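Local atomic coordinates of aldolase (Escherichia coli, PDB entry 6VOP), a protein that belongs to the class II aldolase and adducin N-terminal domain family of the AraD-like clan and is probably an enzyme of unsettled function. Residues A[85-88]-A[92-95]; A[159-162]-A[166-169]. The protein carries 2 engineered substitutions. One frame throughout, in Å; residues are numbered along the deposited sequence.

Contact 1 of 2, residues A[85-88]-A[92-95]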
loop_
_atom_site.group_PDB
_atom_site.type_symbol
_atom_site.label_atom_id
_atom_site.label_comp_id
_atom_site.label_asym_id
_atom_site.label_seq_id
_atom_site.Cartn_x
_atom_site.Cartn_y
_atom_site.Cartn_z
ATOM N N ALA A 85 2.586 -13.090 30.093
ATOM C CA ALA A 85 3.968 -13.361 30.471
ATOM C C ALA A 85 4.816 -12.099 30.423
ATOM O O ALA A 85 5.707 -11.916 31.261
ATOM C CB ALA A 85 4.560 -14.437 29.561
ATOM N N LEU A 86 4.547 -11.212 29.462
ATOM C CA LEU A 86 5.320 -9.981 29.355
ATOM C C LEU A 86 4.967 -9.005 30.469
ATOM O O LEU A 86 5.851 -8.337 31.019
ATOM C CB LEU A 86 5.092 -9.341 27.988
ATOM C CG LEU A 86 5.500 -10.216 26.803
ATOM C CD1 LEU A 86 4.996 -9.626 25.495
ATOM C CD2 LEU A 86 7.009 -10.398 26.774
ATOM N N TYR A 87 3.683 -8.905 30.814
ATOM C CA TYR A 87 3.282 -8.010 31.894
ATOM C C TYR A 87 3.814 -8.480 33.240
ATOM O O TYR A 87 4.164 -7.652 34.089
ATOM C CB TYR A 87 1.758 -7.888 31.943
ATOM C CG TYR A 87 1.139 -7.221 30.735
ATOM C CD1 TYR A 87 1.446 -5.906 30.405
ATOM C CD2 TYR A 87 0.235 -7.902 29.933
ATOM C CE1 TYR A 87 0.875 -5.293 29.301
ATOM C CE2 TYR A 87 -0.337 -7.300 28.826
ATOM C CZ TYR A 87 -0.017 -5.996 28.516
ATOM O OH TYR A 87 -0.591 -5.397 27.417
ATOM N N ARG A 88 3.888 -9.793 33.452
ATOM C CA ARG A 88 4.328 -10.337 34.729
ATOM C C ARG A 88 5.834 -10.250 34.934
ATOM O O ARG A 88 6.302 -10.485 36.054
ATOM C CB ARG A 88 3.882 -11.796 34.858
ATOM C CG ARG A 88 2.402 -11.972 35.144
ATOM C CD ARG A 88 2.104 -13.367 35.660
ATOM N NE ARG A 88 2.035 -14.349 34.584
ATOM C CZ ARG A 88 0.905 -14.787 34.042
ATOM N NH1 ARG A 88 -0.263 -14.328 34.474
ATOM N NH2 ARG A 88 0.939 -15.685 33.066
ATOM N N ARG A 92 7.122 -2.064 33.425
ATOM C CA ARG A 92 6.984 -0.914 32.544
ATOM C C ARG A 92 6.244 -1.243 31.255
ATOM O O ARG A 92 5.957 -0.330 30.474
ATOM C CB ARG A 92 8.361 -0.331 32.215
ATOM C CG ARG A 92 8.983 0.456 33.359
ATOM C CD ARG A 92 10.491 0.262 33.414
ATOM N NE ARG A 92 10.859 -1.134 33.639
ATOM C CZ ARG A 92 11.599 -1.856 32.802
ATOM N NH1 ARG A 92 12.049 -1.318 31.677
ATOM N NH2 ARG A 92 11.884 -3.121 33.088
ATOM N N CYS A 93 5.934 -2.515 31.016
ATOM C CA CYS A 93 5.148 -2.906 29.852
ATOM C C CYS A 93 3.672 -2.655 30.136
ATOM O O CYS A 93 3.098 -3.261 31.047
ATOM C CB CYS A 93 5.396 -4.374 29.512
ATOM S SG CYS A 93 4.359 -5.037 28.182
ATOM N N LYS A 94 3.061 -1.758 29.364
ATOM C CA LYS A 94 1.660 -1.407 29.549
ATOM C C LYS A 94 0.790 -1.744 28.347
ATOM O O LYS A 94 -0.425 -1.521 28.402
ATOM C CB LYS A 94 1.522 0.088 29.869
ATOM C CG LYS A 94 2.374 0.555 31.033
ATOM C CD LYS A 94 1.947 -0.095 32.334
ATOM C CE LYS A 94 2.714 0.494 33.509
ATOM N NZ LYS A 94 2.277 -0.089 34.807
ATOM N N ALA A 95 1.368 -2.266 27.267
ATOM C CA ALA A 95 0.606 -2.633 26.083
ATOM C C ALA A 95 1.465 -3.530 25.207
ATOM O O ALA A 95 2.685 -3.359 25.131
ATOM C CB ALA A 95 0.146 -1.401 25.297
#
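The ring of Y87 turns one edge to the chain that follows its helix, and C93 meets it in two ways, its carbonyl at that edge and its sulfur obliquely over the CD1/CE1 side. C93 O lies near the ring plane, 3.2 Å from Y87 CD1. C93 SG is 4.4 Å from the centroid of the Y87 ring and 43° off its normal, a Cys sulfur-aromatic contact; its nearest ring atom is Y87 CE1, 3.7 Å from SG. With SG anti to the backbone N (chi1 174°), the thiol lies in the angle between this ring and L86, whose CB is 4.4 Å from C93 SG. Farther along the ring, Y87 OH stands 3.3 Å from A95 CA, and the hydroxyl is hydrogen-bonded to S36 OG of strand 33-38. Here helix 80-89 gives way to strand 95-99 of the central mixed sheet, and the chain folds back so that the last turn of the helix packs on the residues leading into the strand. No hydrogen bond joins the two segments. L86 and C93 face inward, both touching C170 of strand 166-171. The solvent side is looser: the CB of the exposed K94 is directed away from the helix, and its NZ makes a weak hydrogen bond to P91 O.

Contact 2 of 2, residues A[159-162]-A[166-169]; sequences AFLL and GPVV
L162 and V168 meet on one face of a two-stranded antiparallel hairpin, L162 CD1 lying 3.8 Å from V168 CG2 as the two side chains cross at a slant. The two branches of V168 divide their work: CG2 serves L162, while CG1 is turned to the F160 side. F160 shares that face. Its CG is anti to its own carbonyl carbon (chi1 -44°), and the ring sets an edge toward V168 O, with CD2 3.4 Å from that oxygen; beyond the hairpin the ring packs against L150 and L153 of helix 144-153. On the other face L161 extends its CG anti to the backbone N (chi1 -169°), which brings CD1 back over the partner strand, 3.5 Å from G166 O and close to the P167 ring. P167 and V169 lean on M181 of helix 174-194.

The backbones pair in regular register. F160 and V168 form one hydrogen-bonded pair, with V168 N to F160 O at 2.7 Å, and L162 with G166 forms the next, G166 N reaching L162 O at 2.9 Å. Between them L161 faces P167 as a non-hydrogen-bonded pair, a place where proline's lack of an N-H costs the pairing nothing. G166 has backbone angles (phi 149°) that suit glycine, since a CB would run into the preceding carbonyl oxygen. All eight residues are buried: four backbone bonds satisfy the N-H and C=O groups of F160, V168, L162 and G166, P167 O is taken by H98 ND1, and the apolar side chains join the hairpin to helices 80-89 and 144-153 on the F160/V168 face and to helix 174-194 beside P167 and V169.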
loop_
_atom_site.group_PDB
_atom_site.type_symbol
_atom_site.label_atom_id
_atom_site.label_comp_id
_atom_site.label_asym_id
_atom_site.label_seq_id
_atom_site.Cartn_x
_atom_site.Cartn_y
_atom_site.Cartn_z
ATOM N N ALA A 159 10.911 -5.422 22.462
ATOM C CA ALA A 159 10.507 -5.954 21.170
ATOM C C ALA A 159 11.117 -7.336 20.992
ATOM O O ALA A 159 12.199 -7.623 21.508
ATOM C CB ALA A 159 10.922 -5.033 20.015
ATOM N N PHE A 160 10.402 -8.192 20.266
ATOM C CA PHE A 160 10.816 -9.574 20.070
ATOM C C PHE A 160 10.378 -10.030 18.688
ATOM O O PHE A 160 9.328 -9.617 18.187
ATOM C CB PHE A 160 10.223 -10.506 21.136
ATOM C CG PHE A 160 10.297 -9.961 22.533
ATOM C CD1 PHE A 160 11.394 -10.226 23.334
ATOM C CD2 PHE A 160 9.271 -9.182 23.045
ATOM C CE1 PHE A 160 11.467 -9.726 24.620
ATOM C CE2 PHE A 160 9.339 -8.678 24.326
ATOM C CZ PHE A 160 10.439 -8.949 25.117
ATOM N N LEU A 161 11.187 -10.891 18.078
ATOM C CA LEU A 161 10.881 -11.458 16.768
ATOM C C LEU A 161 10.744 -12.968 16.912
ATOM O O LEU A 161 11.733 -13.666 17.163
ATOM C CB LEU A 161 11.955 -11.099 15.744
ATOM C CG LEU A 161 11.582 -11.435 14.300
ATOM C CD1 LEU A 161 10.333 -10.676 13.876
ATOM C CD2 LEU A 161 12.737 -11.142 13.360
ATOM N N LEU A 162 9.522 -13.467 16.750
ATOM C CA LEU A 162 9.243 -14.895 16.832
ATOM C C LEU A 162 9.501 -15.527 15.469
ATOM O O LEU A 162 8.907 -15.113 14.468
ATOM C CB LEU A 162 7.802 -15.140 17.276
ATOM C CG LEU A 162 7.472 -15.083 18.770
ATOM C CD1 LEU A 162 7.776 -13.714 19.353
ATOM C CD2 LEU A 162 6.012 -15.446 18.999
ATOM N N GLY A 166 6.505 -13.794 13.446
ATOM C CA GLY A 166 6.413 -12.360 13.319
ATOM C C GLY A 166 6.928 -11.625 14.540
ATOM O O GLY A 166 7.547 -12.212 15.433
ATOM N N PRO A 167 6.686 -10.319 14.597
ATOM C CA PRO A 167 7.147 -9.515 15.731
ATOM C C PRO A 167 6.125 -9.436 16.857
ATOM O O PRO A 167 4.921 -9.620 16.666
ATOM C CB PRO A 167 7.351 -8.132 15.098
ATOM C CG PRO A 167 6.264 -8.067 14.080
ATOM C CD PRO A 167 6.144 -9.474 13.518
ATOM N N VAL A 168 6.643 -9.150 18.051
ATOM C CA VAL A 168 5.842 -8.903 19.246
ATOM C C VAL A 168 6.493 -7.727 19.963
ATOM O O VAL A 168 7.627 -7.843 20.441
ATOM C CB VAL A 168 5.761 -10.126 20.172
ATOM C CG1 VAL A 168 5.148 -9.740 21.508
ATOM C CG2 VAL A 168 4.958 -11.242 19.520
ATOM N N VAL A 169 5.790 -6.599 20.033
ATOM C CA VAL A 169 6.357 -5.350 20.525
ATOM C C VAL A 169 5.559 -4.870 21.729
ATOM O O VAL A 169 4.329 -4.977 21.757
ATOM C CB VAL A 169 6.387 -4.273 19.420
ATOM C CG1 VAL A 169 7.153 -3.056 19.889
ATOM C CG2 VAL A 169 7.017 -4.832 18.151
#

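In the fold
Contact 1 comes first along the chain and closes before contact 2 opens; their centres lie about 14 Å apart, both within the class II aldolase/adducin domain. Contact 1 brings the chain from helix 80-89 into strand 95-99, and that strand runs antiparallel to strand 166-171, the second arm of the hairpin in contact 2, as its neighbour in the mixed sheet. The two meet through L86, whose CD2 lies 3.8 Å from CE2 of F160 and whose CD1 packs on V168. Helices 80-89 and 144-153 pack on the sheet face carrying F160 and V168, while helix 174-194 packs on the face carrying P167 and V169, so the sheet has helices on both faces here.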